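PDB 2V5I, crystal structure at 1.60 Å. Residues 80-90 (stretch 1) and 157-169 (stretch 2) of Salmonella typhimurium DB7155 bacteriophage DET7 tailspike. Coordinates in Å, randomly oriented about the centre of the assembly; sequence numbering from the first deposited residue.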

ATOM      1  N   MET A  80     -11.588  37.996  -3.137  1.00 11.54           N
ATOM      2  CA  MET A  80     -10.367  37.562  -3.817  1.00 12.02           C
ATOM      3  C   MET A  80     -10.672  37.061  -5.213  1.00 11.98           C
ATOM      4  O   MET A  80     -11.615  36.311  -5.421  1.00 13.91           O
ATOM      5  CB  MET A  80      -9.673  36.449  -3.050  1.00 12.53           C
ATOM      6  CG  MET A  80      -9.248  36.864  -1.611  1.00 10.25           C
ATOM      7  SD  MET A  80      -8.141  35.683  -0.777  1.00 13.44           S
ATOM      8  CE  MET A  80      -6.624  36.073  -1.604  1.00 15.69           C
ATOM      9  N   GLY A  81      -9.809  37.428  -6.158  1.00 13.71           N
ATOM     10  CA  GLY A  81      -9.963  36.949  -7.523  1.00 13.00           C
ATOM     11  C   GLY A  81      -9.544  35.521  -7.674  1.00 12.71           C
ATOM     12  O   GLY A  81      -8.710  35.000  -6.921  1.00 13.97           O
ATOM     13  N   PRO A  82     -10.100  34.848  -8.666  1.00 13.70           N
ATOM     14  CA  PRO A  82      -9.794  33.457  -8.824  1.00 14.14           C
ATOM     15  C   PRO A  82      -8.394  33.241  -9.258  1.00 14.04           C
ATOM     16  O   PRO A  82      -7.923  33.947 -10.143  1.00 14.67           O
ATOM     17  CB  PRO A  82     -10.781  32.994  -9.902  1.00 16.05           C
ATOM     18  CG  PRO A  82     -11.188  34.245 -10.601  1.00 17.45           C
ATOM     19  CD  PRO A  82     -11.066  35.358  -9.644  1.00 15.14           C
ATOM     20  N   GLY A  83      -7.733  32.250  -8.660  1.00 15.80           N
ATOM     21  CA  GLY A  83      -6.345  32.005  -8.986  1.00 15.29           C
ATOM     22  C   GLY A  83      -5.378  32.729  -8.077  1.00 14.78           C
ATOM     23  O   GLY A  83      -4.198  32.665  -8.276  1.00 16.36           O
ATOM     24  N   SER A  84      -5.892  33.455  -7.092  1.00 12.73           N
ATOM     25  CA  SER A  84      -4.996  34.111  -6.152  1.00  9.48           C
ATOM     26  C   SER A  84      -4.181  33.047  -5.373  1.00 10.22           C
ATOM     27  O   SER A  84      -4.687  31.965  -5.122  1.00 10.72           O
ATOM     28  CB  SER A  84      -5.784  34.990  -5.169  1.00 12.27           C
ATOM     29  OG  SER A  84      -6.408  36.107  -5.835  1.00 12.44           O
ATOM     30  N   VAL A  85      -3.022  33.450  -4.854  1.00 10.11           N
ATOM     31  CA  VAL A  85      -2.132  32.533  -4.094  1.00  8.37           C
ATOM     32  C   VAL A  85      -1.671  33.277  -2.868  1.00 10.06           C
ATOM     33  O   VAL A  85      -1.274  34.416  -2.984  1.00 10.72           O
ATOM     34  CB  VAL A  85      -0.924  32.089  -4.928  1.00 12.26           C
ATOM     35  CG1 VAL A  85       0.057  31.295  -4.097  1.00 14.51           C
ATOM     36  CG2 VAL A  85      -1.421  31.260  -6.111  1.00 13.16           C
ATOM     37  N   ILE A  86      -1.681  32.604  -1.731  1.00  8.98           N
ATOM     38  CA  ILE A  86      -1.121  33.145  -0.477  1.00  8.38           C
ATOM     39  C   ILE A  86       0.028  32.252  -0.052  1.00  9.18           C
ATOM     40  O   ILE A  86      -0.191  31.095   0.314  1.00 10.15           O
ATOM     41  CB  ILE A  86      -2.227  33.199   0.649  1.00  8.80           C
ATOM     42  CG1 ILE A  86      -3.472  33.959   0.126  1.00 10.99           C
ATOM     43  CG2 ILE A  86      -1.678  33.899   1.851  1.00 11.42           C
ATOM     44  CD1 ILE A  86      -4.660  33.961   1.134  1.00 13.97           C
ATOM     45  N   ASN A  87       1.255  32.763  -0.161  1.00  8.60           N
ATOM     46  CA  ASN A  87       2.465  32.002   0.172  1.00  8.68           C
ATOM     47  C   ASN A  87       2.935  32.285   1.579  1.00 11.16           C
ATOM     48  O   ASN A  87       3.178  33.435   1.961  1.00 11.54           O
ATOM     49  CB  ASN A  87       3.607  32.389  -0.800  1.00 10.49           C
ATOM     50  CG  ASN A  87       3.337  31.940  -2.219  1.00 17.48           C
ATOM     51  OD1 ASN A  87       3.286  32.747  -3.192  1.00 20.84           O
ATOM     52  ND2 ASN A  87       3.149  30.665  -2.360  1.00 12.82           N
ATOM     53  N   GLN A  88       3.127  31.214   2.354  1.00 11.53           N
ATOM     54  CA  GLN A  88       3.742  31.271   3.678  1.00 10.90           C
ATOM     55  C   GLN A  88       3.063  32.177   4.712  1.00  9.77           C
ATOM     56  O   GLN A  88       3.731  32.827   5.527  1.00 12.08           O
ATOM     57  CB  GLN A  88       5.280  31.577   3.606  1.00 13.60           C
ATOM     58  CG  GLN A  88       6.128  30.545   2.897  1.00 17.50           C
ATOM     59  CD  GLN A  88       7.591  30.997   2.680  1.00 29.01           C
ATOM     60  OE1 GLN A  88       7.920  31.630   1.674  1.00 31.70           O
ATOM     61  NE2 GLN A  88       8.455  30.658   3.605  1.00 30.28           N
ATOM     62  N   PRO A  89       1.702  32.193   4.725  1.00  9.26           N
ATOM     63  CA  PRO A  89       1.058  32.973   5.758  1.00 10.11           C
ATOM     64  C   PRO A  89       1.376  32.362   7.126  1.00 10.19           C
ATOM     65  O   PRO A  89       1.651  31.157   7.256  1.00  9.93           O
ATOM     66  CB  PRO A  89      -0.426  32.866   5.431  1.00 10.12           C
ATOM     67  CG  PRO A  89      -0.539  31.544   4.769  1.00  9.31           C
ATOM     68  CD  PRO A  89       0.740  31.413   3.962  1.00  8.14           C
ATOM     69  N   PHE A  90       1.360  33.198   8.167  1.00  9.98           N
ATOM     70  CA  PHE A  90       1.552  32.701   9.523  1.00 12.25           C
ATOM     71  C   PHE A  90       0.545  33.452  10.430  1.00 12.17           C
ATOM     72  O   PHE A  90       0.670  34.687  10.611  1.00 11.49           O
ATOM     73  CB  PHE A  90       3.001  32.958   9.998  1.00 11.30           C
ATOM     74  CG  PHE A  90       3.378  32.254  11.267  1.00 12.72           C
ATOM     75  CD1 PHE A  90       3.025  32.774  12.511  1.00 12.79           C
ATOM     76  CD2 PHE A  90       4.086  31.070  11.233  1.00 11.26           C
ATOM     77  CE1 PHE A  90       3.389  32.125  13.713  1.00 11.43           C
ATOM     78  CE2 PHE A  90       4.428  30.398  12.402  1.00 14.13           C
ATOM     79  CZ  PHE A  90       4.091  30.940  13.658  1.00 11.93           C
TER
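Stretch 2 (157-169) TLDIRSASRVEIR

The apolar centre of the contact is built around I86. Its CD1 lies 3.8 Å from CD1 of I160 and 4.3 Å from CD2 of L158. I160 and L158 belong to strand 157-161, and both direct their CA-to-CB bonds toward stretch 1. I86 also sits beside I168 on the same face of the sheet, with I86 CB 4.2 Å from I168 CG1. P89 extends this patch, its CG 3.8 Å from I168 CG2. At the other end M80 closes it: M80 SD is 4.2 Å from I160 CG2, and M80 CB is 4.3 Å from V166 CG2.

Strand 167-169 runs parallel to strand 85-87. Their axes differ by 12° and approach to 4.8 Å. V85 pairs with E167, I86 with I168 and N87 with R169. Backbone hydrogen bonds alternate between the strands, as expected for parallel pairing. E167 N donates to S84 O (3.1 Å) and I86 N to E167 O (2.9 Å). R169 N then donates to I86 O (2.9 Å), and Q88 N to R169 O (2.8 Å).

Before the strand, G81 to S84 form a type II turn. G83 has phi 92°, where a CB would jam against the preceding carbonyl, so the position calls for glycine. G83 N makes a weak hydrogen bond to R165 O at 2.7 Å.

On the face carrying V85, N87, E167 and R169, the R169 side chain is extended. V85 CG2 covers one face of its guanidinium, 3.8 Å from R169 NH2. A salt bridge from R169 NE to E167 OE1 (2.9 Å) helps hold that group in place.

Water completes the polar edge around M80. Water 1 links M80 N to R161 O. Waters 2 and 3 join M80 O to S164 N and S162 O, respectively.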

ATOM      1  N   THR A 157      -7.718  33.441  13.199  1.00  9.32           N
ATOM      2  CA  THR A 157      -8.365  32.789  12.053  1.00 10.46           C
ATOM      3  C   THR A 157      -8.185  33.634  10.793  1.00 11.84           C
ATOM      4  O   THR A 157      -8.563  34.810  10.772  1.00 12.82           O
ATOM      5  CB  THR A 157      -9.863  32.559  12.300  1.00 10.42           C
ATOM      6  OG1 THR A 157     -10.034  31.725  13.447  1.00 11.34           O
ATOM      7  CG2 THR A 157     -10.518  31.871  11.049  1.00 12.07           C
ATOM      8  N   LEU A 158      -7.665  32.995   9.743  1.00 10.88           N
ATOM      9  CA  LEU A 158      -7.756  33.560   8.383  1.00 11.23           C
ATOM     10  C   LEU A 158      -9.034  33.046   7.738  1.00 11.95           C
ATOM     11  O   LEU A 158      -9.165  31.862   7.501  1.00 11.36           O
ATOM     12  CB  LEU A 158      -6.539  33.242   7.504  1.00 10.87           C
ATOM     13  CG  LEU A 158      -6.531  34.017   6.189  1.00 13.13           C
ATOM     14  CD1 LEU A 158      -6.484  35.503   6.410  1.00 12.60           C
ATOM     15  CD2 LEU A 158      -5.336  33.561   5.405  1.00 12.55           C
ATOM     16  N   ASP A 159      -9.977  33.948   7.457  1.00 10.20           N
ATOM     17  CA  ASP A 159     -11.355  33.609   7.026  1.00 12.06           C
ATOM     18  C   ASP A 159     -11.473  34.100   5.578  1.00 12.30           C
ATOM     19  O   ASP A 159     -11.634  35.291   5.328  1.00 13.70           O
ATOM     20  CB  ASP A 159     -12.363  34.271   7.998  1.00 12.73           C
ATOM     21  CG  ASP A 159     -13.812  33.978   7.691  1.00 15.77           C
ATOM     22  OD1 ASP A 159     -14.132  33.619   6.536  1.00 18.23           O
ATOM     23  OD2 ASP A 159     -14.644  34.115   8.650  1.00 18.99           O
ATOM     24  N   ILE A 160     -11.418  33.167   4.630  1.00 10.46           N
ATOM     25  CA  ILE A 160     -11.533  33.481   3.197  1.00 10.52           C
ATOM     26  C   ILE A 160     -12.958  33.187   2.751  1.00  9.72           C
ATOM     27  O   ILE A 160     -13.478  32.102   2.971  1.00 10.71           O
ATOM     28  CB  ILE A 160     -10.492  32.685   2.412  1.00 12.70           C
ATOM     29  CG1 ILE A 160      -9.084  33.199   2.805  1.00 14.60           C
ATOM     30  CG2 ILE A 160     -10.750  32.845   0.914  1.00 13.05           C
ATOM     31  CD1 ILE A 160      -8.014  32.468   2.187  1.00 18.60           C
ATOM     32  N   ARG A 161     -13.634  34.195   2.177  1.00 11.27           N
ATOM     33  CA  ARG A 161     -15.075  34.123   1.941  1.00 13.04           C
ATOM     34  C   ARG A 161     -15.446  34.143   0.458  1.00 12.12           C
ATOM     35  O   ARG A 161     -14.923  34.945  -0.311  1.00 12.54           O
ATOM     36  CB  ARG A 161     -15.753  35.314   2.634  1.00 13.28           C
ATOM     37  CG  ARG A 161     -15.649  35.156   4.087  1.00 17.51           C
ATOM     38  CD  ARG A 161     -16.490  36.043   4.844  1.00 17.96           C
ATOM     39  NE  ARG A 161     -16.286  35.777   6.247  1.00 17.77           N
ATOM     40  CZ  ARG A 161     -16.873  36.456   7.230  1.00 18.38           C
ATOM     41  NH1 ARG A 161     -17.723  37.442   6.931  1.00 18.67           N
ATOM     42  NH2 ARG A 161     -16.605  36.147   8.504  1.00 20.39           N
ATOM     43  N   SER A 162     -16.263  33.180   0.053  1.00 12.53           N
ATOM     44  CA  SER A 162     -16.799  33.097  -1.315  1.00 13.51           C
ATOM     45  C   SER A 162     -15.779  33.271  -2.437  1.00 15.28           C
ATOM     46  O   SER A 162     -15.978  34.061  -3.378  1.00 17.81           O
ATOM     47  CB  SER A 162     -17.959  34.093  -1.472  1.00 14.96           C
ATOM     48  OG  SER A 162     -19.006  33.814  -0.542  1.00 16.39           O
ATOM     49  N   ALA A 163     -14.711  32.507  -2.354  1.00 13.35           N
ATOM     50  CA  ALA A 163     -13.639  32.538  -3.345  1.00 15.82           C
ATOM     51  C   ALA A 163     -13.642  31.235  -4.169  1.00 15.07           C
ATOM     52  O   ALA A 163     -14.207  30.220  -3.770  1.00 15.31           O
ATOM     53  CB  ALA A 163     -12.307  32.726  -2.671  1.00 17.58           C
ATOM     54  N   SER A 164     -12.979  31.291  -5.306  1.00 14.96           N
ATOM     55  CA  SER A 164     -12.816  30.132  -6.176  1.00 15.00           C
ATOM     56  C   SER A 164     -11.352  30.042  -6.572  1.00 15.56           C
ATOM     57  O   SER A 164     -10.740  31.068  -6.919  1.00 16.23           O
ATOM     58  CB  SER A 164     -13.708  30.317  -7.406  1.00 18.32           C
ATOM     59  OG  SER A 164     -13.394  29.357  -8.363  1.00 24.01           O
ATOM     60  N   ARG A 165     -10.776  28.834  -6.542  1.00 13.97           N
ATOM     61  CA  ARG A 165      -9.400  28.587  -7.025  1.00 16.35           C
ATOM     62  C   ARG A 165      -8.369  29.454  -6.320  1.00 18.27           C
ATOM     63  O   ARG A 165      -7.534  30.123  -6.975  1.00 21.59           O
ATOM     64  CB  ARG A 165      -9.313  28.804  -8.560  1.00 19.12           C
ATOM     65  CG  ARG A 165     -10.345  28.070  -9.371  1.00 26.34           C
ATOM     66  CD  ARG A 165      -9.830  26.889 -10.156  1.00 34.68           C
ATOM     67  NE  ARG A 165     -10.939  26.320 -10.952  1.00 41.96           N
ATOM     68  CZ  ARG A 165     -11.062  25.052 -11.359  1.00 42.59           C
ATOM     69  NH1 ARG A 165     -10.144  24.138 -11.077  1.00 44.67           N
ATOM     70  NH2 ARG A 165     -12.133  24.694 -12.058  1.00 44.39           N
ATOM     71  N   VAL A 166      -8.498  29.573  -5.022  1.00 13.11           N
ATOM     72  CA  VAL A 166      -7.501  30.244  -4.202  1.00 11.51           C
ATOM     73  C   VAL A 166      -6.694  29.156  -3.546  1.00 13.65           C
ATOM     74  O   VAL A 166      -7.262  28.181  -3.039  1.00 15.29           O
ATOM     75  CB  VAL A 166      -8.115  31.185  -3.189  1.00 13.34           C
ATOM     76  CG1 VAL A 166      -7.069  31.707  -2.147  1.00 16.09           C
ATOM     77  CG2 VAL A 166      -8.826  32.308  -3.886  1.00 15.57           C
ATOM     78  N   GLU A 167      -5.374  29.320  -3.578  1.00 11.25           N
ATOM     79  CA  GLU A 167      -4.436  28.356  -2.938  1.00 10.67           C
ATOM     80  C   GLU A 167      -3.662  29.029  -1.829  1.00 11.36           C
ATOM     81  O   GLU A 167      -3.154  30.130  -2.031  1.00 10.76           O
ATOM     82  CB  GLU A 167      -3.417  27.873  -3.938  1.00 13.79           C
ATOM     83  CG  GLU A 167      -3.979  26.858  -4.896  1.00 23.36           C
ATOM     84  CD  GLU A 167      -2.888  25.962  -5.506  1.00 36.35           C
ATOM     85  OE1 GLU A 167      -1.685  26.215  -5.274  1.00 40.83           O
ATOM     86  OE2 GLU A 167      -3.239  25.008  -6.239  1.00 45.93           O
ATOM     87  N   ILE A 168      -3.538  28.339  -0.703  1.00 10.60           N
ATOM     88  CA  ILE A 168      -2.646  28.750   0.403  1.00 10.23           C
ATOM     89  C   ILE A 168      -1.522  27.722   0.419  1.00  9.59           C
ATOM     90  O   ILE A 168      -1.797  26.520   0.342  1.00 10.94           O
ATOM     91  CB  ILE A 168      -3.399  28.695   1.758  1.00  9.99           C
ATOM     92  CG1 ILE A 168      -4.443  29.802   1.815  1.00 11.19           C
ATOM     93  CG2 ILE A 168      -2.403  28.835   2.889  1.00 13.37           C
ATOM     94  CD1 ILE A 168      -5.232  29.854   3.099  1.00 18.16           C
ATOM     95  N   ARG A 169      -0.275  28.183   0.377  1.00  8.74           N
ATOM     96  CA  ARG A 169       0.866  27.291   0.325  1.00  8.56           C
ATOM     97  C   ARG A 169       1.772  27.507   1.528  1.00  9.25           C
ATOM     98  O   ARG A 169       2.040  28.663   1.905  1.00  9.75           O
ATOM     99  CB  ARG A 169       1.672  27.558  -0.952  1.00 11.02           C
ATOM    100  CG  ARG A 169       0.871  27.301  -2.251  1.00 15.36           C
ATOM    101  CD  ARG A 169       1.681  27.617  -3.498  1.00 19.36           C
ATOM    102  NE  ARG A 169       0.824  27.499  -4.686  1.00 26.29           N
ATOM    103  CZ  ARG A 169       1.080  28.060  -5.870  1.00 32.32           C
ATOM    104  NH1 ARG A 169       2.179  28.791  -6.060  1.00 34.17           N
ATOM    105  NH2 ARG A 169       0.219  27.891  -6.860  1.00 38.63           N
TER
HETATM  106  O   HOH W   1     -12.404  36.142  -0.883  1.00 13.66           O
HETATM  107  O   HOH W   2     -12.370  33.863  -6.449  1.00 17.37           O
HETATM  108  O   HOH W   3     -14.236  36.255  -4.345  1.00 24.25           O
HETATM  109  O   HOH W   4      -4.674  29.677  -7.149  1.00 23.12           O